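Side-chain contacts in dipeptide transport protein DPPA (Bacillus subtilis, PDB 1HI9), which removes N-terminal residues from peptides containing D-amino acids as a two-zinc, decameric, self-compartmentalizing aminopeptidase: residues A[61-66]-A[85-90]; A[124-129]-A[134-139]; A[159-164]-A[168-173]. All coordinates share one frame; numbering follows the deposited sequence.

Contact 1: residues A[61-66]-A[85-90]; sequences SKMNNL and FSMVEG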
# COMPACT_ATOMS: atom_id res chain seq x y z
N SER A 61 25.52 -9.60 4.43
CA SER A 61 24.23 -9.77 3.76
C SER A 61 24.33 -10.05 2.25
O SER A 61 24.83 -11.10 1.85
CB SER A 61 23.39 -8.51 4.03
OG SER A 61 22.04 -8.66 3.61
N LYS A 62 23.84 -9.12 1.42
CA LYS A 62 23.89 -9.29 -0.03
C LYS A 62 25.27 -8.96 -0.57
O LYS A 62 25.50 -9.04 -1.78
CB LYS A 62 22.84 -8.40 -0.73
CG LYS A 62 21.43 -8.74 -0.33
CD LYS A 62 21.13 -10.20 -0.59
CE LYS A 62 19.93 -10.67 0.23
NZ LYS A 62 19.61 -12.10 0.01
N MET A 63 26.16 -8.57 0.33
CA MET A 63 27.55 -8.26 -0.01
C MET A 63 27.74 -7.28 -1.17
O MET A 63 28.66 -7.40 -1.97
CB MET A 63 28.29 -9.57 -0.27
CG MET A 63 28.17 -10.52 0.92
SD MET A 63 28.55 -12.25 0.53
CE MET A 63 28.50 -12.99 2.15
N ASN A 64 26.84 -6.30 -1.24
CA ASN A 64 26.90 -5.26 -2.25
C ASN A 64 26.84 -3.91 -1.52
O ASN A 64 26.27 -2.93 -2.01
CB ASN A 64 25.73 -5.40 -3.24
CG ASN A 64 24.37 -5.45 -2.56
OD1 ASN A 64 24.25 -5.15 -1.36
ND2 ASN A 64 23.34 -5.83 -3.31
N ASN A 65 27.46 -3.90 -0.34
CA ASN A 65 27.49 -2.73 0.54
C ASN A 65 28.66 -1.78 0.29
O ASN A 65 28.48 -0.57 0.17
CB ASN A 65 27.54 -3.20 2.00
CG ASN A 65 26.60 -4.34 2.27
OD1 ASN A 65 25.39 -4.15 2.30
ND2 ASN A 65 27.15 -5.55 2.47
N LEU A 66 29.86 -2.34 0.23
CA LEU A 66 31.03 -1.51 -0.04
C LEU A 66 30.80 -0.79 -1.36
O LEU A 66 30.37 -1.40 -2.34
CB LEU A 66 32.29 -2.37 -0.11
CG LEU A 66 32.73 -2.94 1.23
CD1 LEU A 66 33.88 -3.91 1.03
CD2 LEU A 66 33.13 -1.81 2.16
N PHE A 85 32.39 -19.54 -1.44
CA PHE A 85 32.86 -19.48 -0.06
C PHE A 85 32.47 -18.25 0.75
O PHE A 85 33.17 -17.85 1.68
CB PHE A 85 34.37 -19.74 0.01
CG PHE A 85 34.76 -21.14 -0.38
CD1 PHE A 85 35.05 -21.44 -1.71
CD2 PHE A 85 34.70 -22.17 0.55
CE1 PHE A 85 35.28 -22.76 -2.11
CE2 PHE A 85 34.93 -23.48 0.16
CZ PHE A 85 35.22 -23.78 -1.17
N SER A 86 31.34 -17.65 0.38
CA SER A 86 30.75 -16.52 1.07
C SER A 86 31.74 -15.49 1.63
O SER A 86 32.41 -14.79 0.86
CB SER A 86 29.85 -17.05 2.20
OG SER A 86 29.09 -16.02 2.83
N MET A 87 31.80 -15.39 2.96
CA MET A 87 32.68 -14.45 3.64
C MET A 87 34.18 -14.61 3.38
O MET A 87 34.95 -13.67 3.59
CB MET A 87 32.41 -14.49 5.14
CG MET A 87 30.98 -14.16 5.50
SD MET A 87 30.69 -14.01 7.28
CE MET A 87 31.32 -12.39 7.60
N VAL A 88 34.62 -15.78 2.93
CA VAL A 88 36.04 -15.98 2.66
C VAL A 88 36.33 -16.28 1.18
O VAL A 88 37.36 -16.85 0.84
CB VAL A 88 36.66 -17.09 3.56
CG1 VAL A 88 36.86 -16.56 4.97
CG2 VAL A 88 35.76 -18.33 3.59
N GLU A 89 35.41 -15.87 0.31
CA GLU A 89 35.57 -16.05 -1.12
C GLU A 89 36.82 -15.32 -1.60
O GLU A 89 37.06 -14.16 -1.25
CB GLU A 89 34.35 -15.49 -1.86
CG GLU A 89 34.50 -15.57 -3.36
CD GLU A 89 34.56 -17.01 -3.86
OE1 GLU A 89 35.16 -17.25 -4.93
OE2 GLU A 89 33.99 -17.90 -3.17
N GLY A 90 37.63 -16.01 -2.40
CA GLY A 90 38.84 -15.40 -2.93
C GLY A 90 40.09 -15.63 -2.10
O GLY A 90 41.19 -15.26 -2.52

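Contact 2: residues A[124-129]-A[134-139]; sequences FYINDR and LGLNAY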
# COMPACT_ATOMS: atom_id res chain seq x y z
N PHE A 124 27.78 -22.53 16.43
CA PHE A 124 28.45 -23.25 15.37
C PHE A 124 29.52 -24.06 16.11
O PHE A 124 30.10 -23.57 17.09
CB PHE A 124 29.16 -22.29 14.40
CG PHE A 124 28.28 -21.77 13.29
CD1 PHE A 124 28.61 -20.59 12.63
CD2 PHE A 124 27.16 -22.48 12.89
CE1 PHE A 124 27.82 -20.11 11.58
CE2 PHE A 124 26.37 -22.01 11.85
CZ PHE A 124 26.70 -20.82 11.19
N TYR A 125 29.79 -25.28 15.66
CA TYR A 125 30.80 -26.11 16.29
C TYR A 125 31.68 -26.81 15.25
O TYR A 125 31.19 -27.38 14.27
CB TYR A 125 30.17 -27.20 17.18
CG TYR A 125 29.44 -26.73 18.42
CD1 TYR A 125 28.05 -26.61 18.43
CD2 TYR A 125 30.14 -26.41 19.58
CE1 TYR A 125 27.38 -26.19 19.57
CE2 TYR A 125 29.48 -25.99 20.73
CZ TYR A 125 28.09 -25.88 20.71
OH TYR A 125 27.40 -25.48 21.84
N ILE A 126 32.98 -26.74 15.49
CA ILE A 126 33.94 -27.42 14.64
C ILE A 126 34.66 -28.35 15.61
O ILE A 126 35.54 -27.91 16.35
CB ILE A 126 34.93 -26.43 14.00
CG1 ILE A 126 34.22 -25.57 12.97
CG2 ILE A 126 36.06 -27.21 13.30
CD1 ILE A 126 33.62 -26.39 11.81
N ASN A 127 34.24 -29.61 15.61
CA ASN A 127 34.80 -30.62 16.52
C ASN A 127 34.60 -30.18 17.98
O ASN A 127 35.55 -30.09 18.76
CB ASN A 127 36.29 -30.84 16.22
CG ASN A 127 36.53 -31.92 15.19
OD1 ASN A 127 35.82 -32.02 14.19
ND2 ASN A 127 37.54 -32.74 15.42
N ASP A 128 33.36 -29.88 18.33
CA ASP A 128 33.02 -29.47 19.69
C ASP A 128 33.53 -28.11 20.16
O ASP A 128 33.27 -27.71 21.29
CB ASP A 128 33.47 -30.55 20.69
CG ASP A 128 32.75 -31.87 20.48
OD1 ASP A 128 31.51 -31.85 20.34
OD2 ASP A 128 33.43 -32.93 20.47
N ARG A 129 34.24 -27.39 19.30
CA ARG A 129 34.70 -26.08 19.72
C ARG A 129 33.76 -24.96 19.26
O ARG A 129 33.52 -24.80 18.06
CB ARG A 129 36.10 -25.78 19.21
CG ARG A 129 36.54 -24.39 19.62
CD ARG A 129 38.02 -24.19 19.58
NE ARG A 129 38.37 -22.94 20.27
CZ ARG A 129 39.62 -22.55 20.52
NH1 ARG A 129 40.64 -23.31 20.14
NH2 ARG A 129 39.83 -21.41 21.16
N LEU A 134 33.56 -15.48 12.87
CA LEU A 134 34.98 -15.24 13.08
C LEU A 134 35.77 -16.54 13.09
O LEU A 134 36.76 -16.67 12.37
CB LEU A 134 35.16 -14.49 14.40
CG LEU A 134 36.49 -13.79 14.59
CD1 LEU A 134 36.32 -12.70 15.65
CD2 LEU A 134 37.55 -14.79 14.99
N GLY A 135 35.31 -17.49 13.89
CA GLY A 135 35.98 -18.77 14.00
C GLY A 135 35.95 -19.56 12.72
O GLY A 135 37.00 -20.02 12.27
N LEU A 136 34.78 -19.73 12.13
CA LEU A 136 34.69 -20.48 10.89
C LEU A 136 35.58 -19.87 9.81
O LEU A 136 36.28 -20.60 9.10
CB LEU A 136 33.25 -20.52 10.37
CG LEU A 136 32.27 -21.48 11.05
CD1 LEU A 136 30.92 -21.41 10.31
CD2 LEU A 136 32.81 -22.91 11.01
N ASN A 137 35.57 -18.55 9.67
CA ASN A 137 36.38 -17.92 8.64
C ASN A 137 37.88 -18.09 8.94
O ASN A 137 38.70 -18.25 8.02
CB ASN A 137 36.03 -16.43 8.49
CG ASN A 137 34.57 -16.21 8.12
OD1 ASN A 137 33.88 -17.12 7.64
ND2 ASN A 137 34.08 -15.00 8.33
N ALA A 138 38.23 -18.09 10.23
CA ALA A 138 39.62 -18.27 10.62
C ALA A 138 40.05 -19.68 10.25
O ALA A 138 41.16 -19.89 9.74
CB ALA A 138 39.79 -18.02 12.12
N TYR A 139 39.17 -20.65 10.49
CA TYR A 139 39.47 -22.04 10.16
C TYR A 139 39.66 -22.23 8.66
O TYR A 139 40.52 -23.01 8.24
CB TYR A 139 38.37 -22.96 10.67
CG TYR A 139 38.56 -23.43 12.09
CD1 TYR A 139 37.48 -23.47 12.98
CD2 TYR A 139 39.81 -23.84 12.56
CE1 TYR A 139 37.65 -23.89 14.29
CE2 TYR A 139 39.98 -24.27 13.87
CZ TYR A 139 38.90 -24.30 14.73
OH TYR A 139 39.05 -24.73 16.04

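Contact 3: residues A[159-164]-A[168-173]; sequences KEAEEL and VTTAAV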
# COMPACT_ATOMS: atom_id res chain seq x y z
N LYS A 159 37.66 -9.59 21.81
CA LYS A 159 37.90 -10.55 22.88
C LYS A 159 37.74 -11.96 22.35
O LYS A 159 38.53 -12.85 22.66
CB LYS A 159 36.90 -10.31 24.01
CG LYS A 159 37.27 -10.92 25.35
CD LYS A 159 38.57 -10.30 25.89
CE LYS A 159 38.81 -10.66 27.35
NZ LYS A 159 37.75 -10.10 28.25
N GLU A 160 36.70 -12.16 21.54
CA GLU A 160 36.43 -13.46 20.95
C GLU A 160 37.59 -13.87 20.04
O GLU A 160 38.01 -15.03 20.05
CB GLU A 160 35.10 -13.41 20.18
CG GLU A 160 34.76 -14.66 19.37
CD GLU A 160 33.37 -14.58 18.73
OE1 GLU A 160 33.12 -15.34 17.77
OE2 GLU A 160 32.53 -13.77 19.18
N ALA A 161 38.12 -12.92 19.28
CA ALA A 161 39.24 -13.19 18.37
C ALA A 161 40.49 -13.63 19.12
O ALA A 161 41.07 -14.68 18.83
CB ALA A 161 39.54 -11.97 17.54
N GLU A 162 40.91 -12.84 20.09
CA GLU A 162 42.11 -13.17 20.84
C GLU A 162 42.03 -14.44 21.68
O GLU A 162 43.06 -15.03 22.01
CB GLU A 162 42.55 -11.97 21.69
CG GLU A 162 41.44 -11.27 22.42
CD GLU A 162 41.85 -9.88 22.88
OE1 GLU A 162 42.30 -9.07 22.04
OE2 GLU A 162 41.71 -9.59 24.09
N GLU A 163 40.82 -14.89 22.01
CA GLU A 163 40.66 -16.11 22.79
C GLU A 163 40.74 -17.32 21.88
O GLU A 163 40.78 -18.46 22.35
CB GLU A 163 39.32 -16.12 23.51
CG GLU A 163 39.22 -15.10 24.64
CD GLU A 163 37.94 -15.22 25.44
OE1 GLU A 163 37.78 -14.44 26.41
OE2 GLU A 163 37.09 -16.08 25.12
N LEU A 164 40.78 -17.07 20.57
CA LEU A 164 40.84 -18.13 19.58
C LEU A 164 42.17 -18.14 18.84
O LEU A 164 42.74 -19.20 18.58
CB LEU A 164 39.70 -17.97 18.58
CG LEU A 164 39.65 -19.00 17.45
CD1 LEU A 164 39.17 -20.32 18.01
CD2 LEU A 164 38.72 -18.53 16.35
N VAL A 168 46.97 -12.51 18.07
CA VAL A 168 46.26 -11.77 17.04
C VAL A 168 46.10 -10.32 17.46
O VAL A 168 45.97 -10.02 18.65
CB VAL A 168 44.86 -12.37 16.78
CG1 VAL A 168 43.98 -12.20 18.01
CG2 VAL A 168 44.23 -11.71 15.57
N THR A 169 46.14 -9.40 16.50
CA THR A 169 45.98 -7.99 16.80
C THR A 169 44.49 -7.64 16.64
O THR A 169 43.87 -8.00 15.64
CB THR A 169 46.81 -7.11 15.85
OG1 THR A 169 48.21 -7.32 16.11
CG2 THR A 169 46.50 -5.64 16.08
N THR A 170 43.94 -6.95 17.62
CA THR A 170 42.54 -6.58 17.57
C THR A 170 42.36 -5.07 17.68
O THR A 170 43.16 -4.39 18.32
CB THR A 170 41.72 -7.26 18.69
OG1 THR A 170 42.13 -6.76 19.96
CG2 THR A 170 41.94 -8.77 18.66
N ALA A 171 41.30 -4.57 17.06
CA ALA A 171 41.00 -3.15 17.09
C ALA A 171 39.54 -2.96 17.45
O ALA A 171 38.65 -3.22 16.64
CB ALA A 171 41.30 -2.53 15.73
N ALA A 172 39.30 -2.51 18.68
CA ALA A 172 37.95 -2.29 19.17
C ALA A 172 37.50 -0.88 18.85
O ALA A 172 37.72 0.05 19.63
CB ALA A 172 37.89 -2.54 20.68
N VAL A 173 36.84 -0.71 17.71
CA VAL A 173 36.40 0.62 17.30
C VAL A 173 35.22 1.13 18.12
O VAL A 173 34.87 2.31 18.04
CB VAL A 173 36.04 0.63 15.80
CG1 VAL A 173 37.28 0.29 14.99
CG2 VAL A 173 34.93 -0.39 15.52

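Contact 1: residues A[61-66]-A[85-90]
Met63 reaches across to Ser86 and Met87, bringing together two loops of an alpha/beta fold. The loops leave the C-terminal ends of strands 53-58 and 76-80, parallel neighbours in the mixed central sheet. This end of the sheet also carries the zinc site: the zinc ligands Asp8, His60 and His104 follow strands 2-7, 53-58 and 97-103.

The direct contact is van der Waals packing and is carried by the terminal methyl of Met63. Met63 CE lies 3.2 Å from Ser86 OG, a close approach of a methyl to a hydroxyl oxygen, and 4.3 Å from Met87 CG. Met63 CG is anti to its carbonyl carbon (chi1 -56°), and the thioether chain runs on extended, which carries CE across to the far loop while the backbones stay well apart: Met63 CA and Met87 CA are 8.8 Å from each other. The contact is small but buried. Tyr258 and Leu262 of helix 254-268 pack against Ser86. The side chain of Met87 touches Asp8 and Glu133, both zinc ligands, and comes within about 4 Å of a zinc ion, so Met87 adjoins the metal centre from the second shell, with the methyl of Met63 behind it at CG.

Hydrogen bonds serve the loops separately. Met87 O accepts from the hydroxyls of Ser6 and Ser59, which ties the 85-90 loop to the sheet, while Asn65 ND2 binds Asp58 OD1 and His60 O and so ties its own loop back to the strand it left. Within 85-90 a short 3-10 turn is closed by Val88 N to Phe85 O at 2.8 Å. The Glu89 carboxylate then folds back over the start of this turn, where Phe85 N donates to Glu89 OE2 at 2.9 Å with an N-H...O angle of 153°.

Contact 2: residues A[124-129]-A[134-139]
Ile126, at the end of strand 121-126, lies between Leu136 and Tyr139, which are one turn apart on helix 133-143. Traced outward, Ile126 CB meets the Tyr139 ring at CE1 (3.7 Å), and the CG2 methyl lies against the same ring carbon at 3.8 Å. The other branch bridges both partners: Ile126 CG1, anti to the carbonyl carbon (chi1 -70°), stays beside the ring, 3.9 Å from Tyr139 CD1, and touches Leu136 CD2 at 3.6 Å, and the terminal CD1 methyl ends 3.7 Å from that same leucine methyl. The isoleucine and tyrosine side chains run past each other in opposite directions.

Leu136 spends its second methyl on the neighbouring aromatic. Leu136 CD1 is 3.4 Å from Phe124 CD1, with the two side chains crossing at about a right angle, so the leucine fork spans the inward-facing residues of the strand, Phe124 and Ile126. Met261 of helix 254-268 also packs against both Phe124 and Leu136. At the exposed margin, the aliphatic part of Arg129 passes the end of the tyrosine, CD to Tyr139 OH at 3.7 Å, and the guanidinium plane stands at 78° to the ring. No hydrogen bond links the two segments; their hold is apolar.

The axes of strand segment 124-126 and helix segment 134-139 run 31° from parallel. Between them the chain turns back through Asn127 and Asp128, whose positive phi angles make a type I' turn, a classic connection of two-residue beta hairpins; here it joins strands 121-126 and 129-131, and a helix packed on one face of the first strand follows at once.

Contact 3: residues A[159-164]-A[168-173]
Glu162 and Ala161, in the last turn of helix 155-162, meet Val168 and Thr170 where the chain enters strand 169-176. The contact closes the second half of a beta-alpha-beta crossover, in which strand 148-152 leads into the helix and the helix returns to a parallel neighbouring strand of the central sheet.

In the first shell, one methyl of Val168 packs on the helix backbone. Val168 CG1 sits between the backbone N and the carbonyl carbon (chi1 66°), a crowded position that aims it at the helix, 3.5 Å from Glu162 CA. Two residues on, Thr170 turns both of its branches to the helix. Thr170 CG2 is 4.2 Å from Ala161 CB and 3.4 Å from Glu162 OE1. The Thr170 hydroxyl OG1 approaches Glu162 OE1 to 3.1 Å, a possible hydrogen bond that remains unsettled because another acceptor lies within reach of the same proton. The glutamate, extended beyond CG, crosses the threonine at about a right angle and forms the solvent-exposed margin, whereas Ala161 and Val168 are buried.

The next shell fixes the two backbones. The strand is held in the sheet by backbone hydrogen bonds between Thr169 and both Leu149 and Val151, and between Ala171 and both Val151 and Gly153. Val151 also packs on Ala161, so the helix rests on both strands of the crossover. Thr169, pointing away from this helix, packs on Phe200 and Ala201 of helix 187-203, which therefore lies against the other face of the strand. The carbonyl O of Ala161 accepts a hydrogen bond from Leu164 N at 3.0 Å while lying 3.9 Å from Val168 CG1.

The three contacts follow one another from the N terminus without nesting or crossing. Contact 1 closes a loop of 18 residues that includes strand 76-80 and joins two loops beside the zinc site. Contact 2 closes next, over the four residues that complete the hairpin and start helix 133-143, tying the smaller antiparallel sheet to that helix. Contact 3 closes the three-residue connection from helix 155-162 to strand 169-176 of the central sheet. Helix 133-143 joins the series: Asn137 packs on Met87 and Val88 of contact 1, while Leu134 and Gly135 meet Ala161 and Leu164 of contact 3. Contacts 1 and 3 themselves do not touch and lie on opposite sides of the chain's centre.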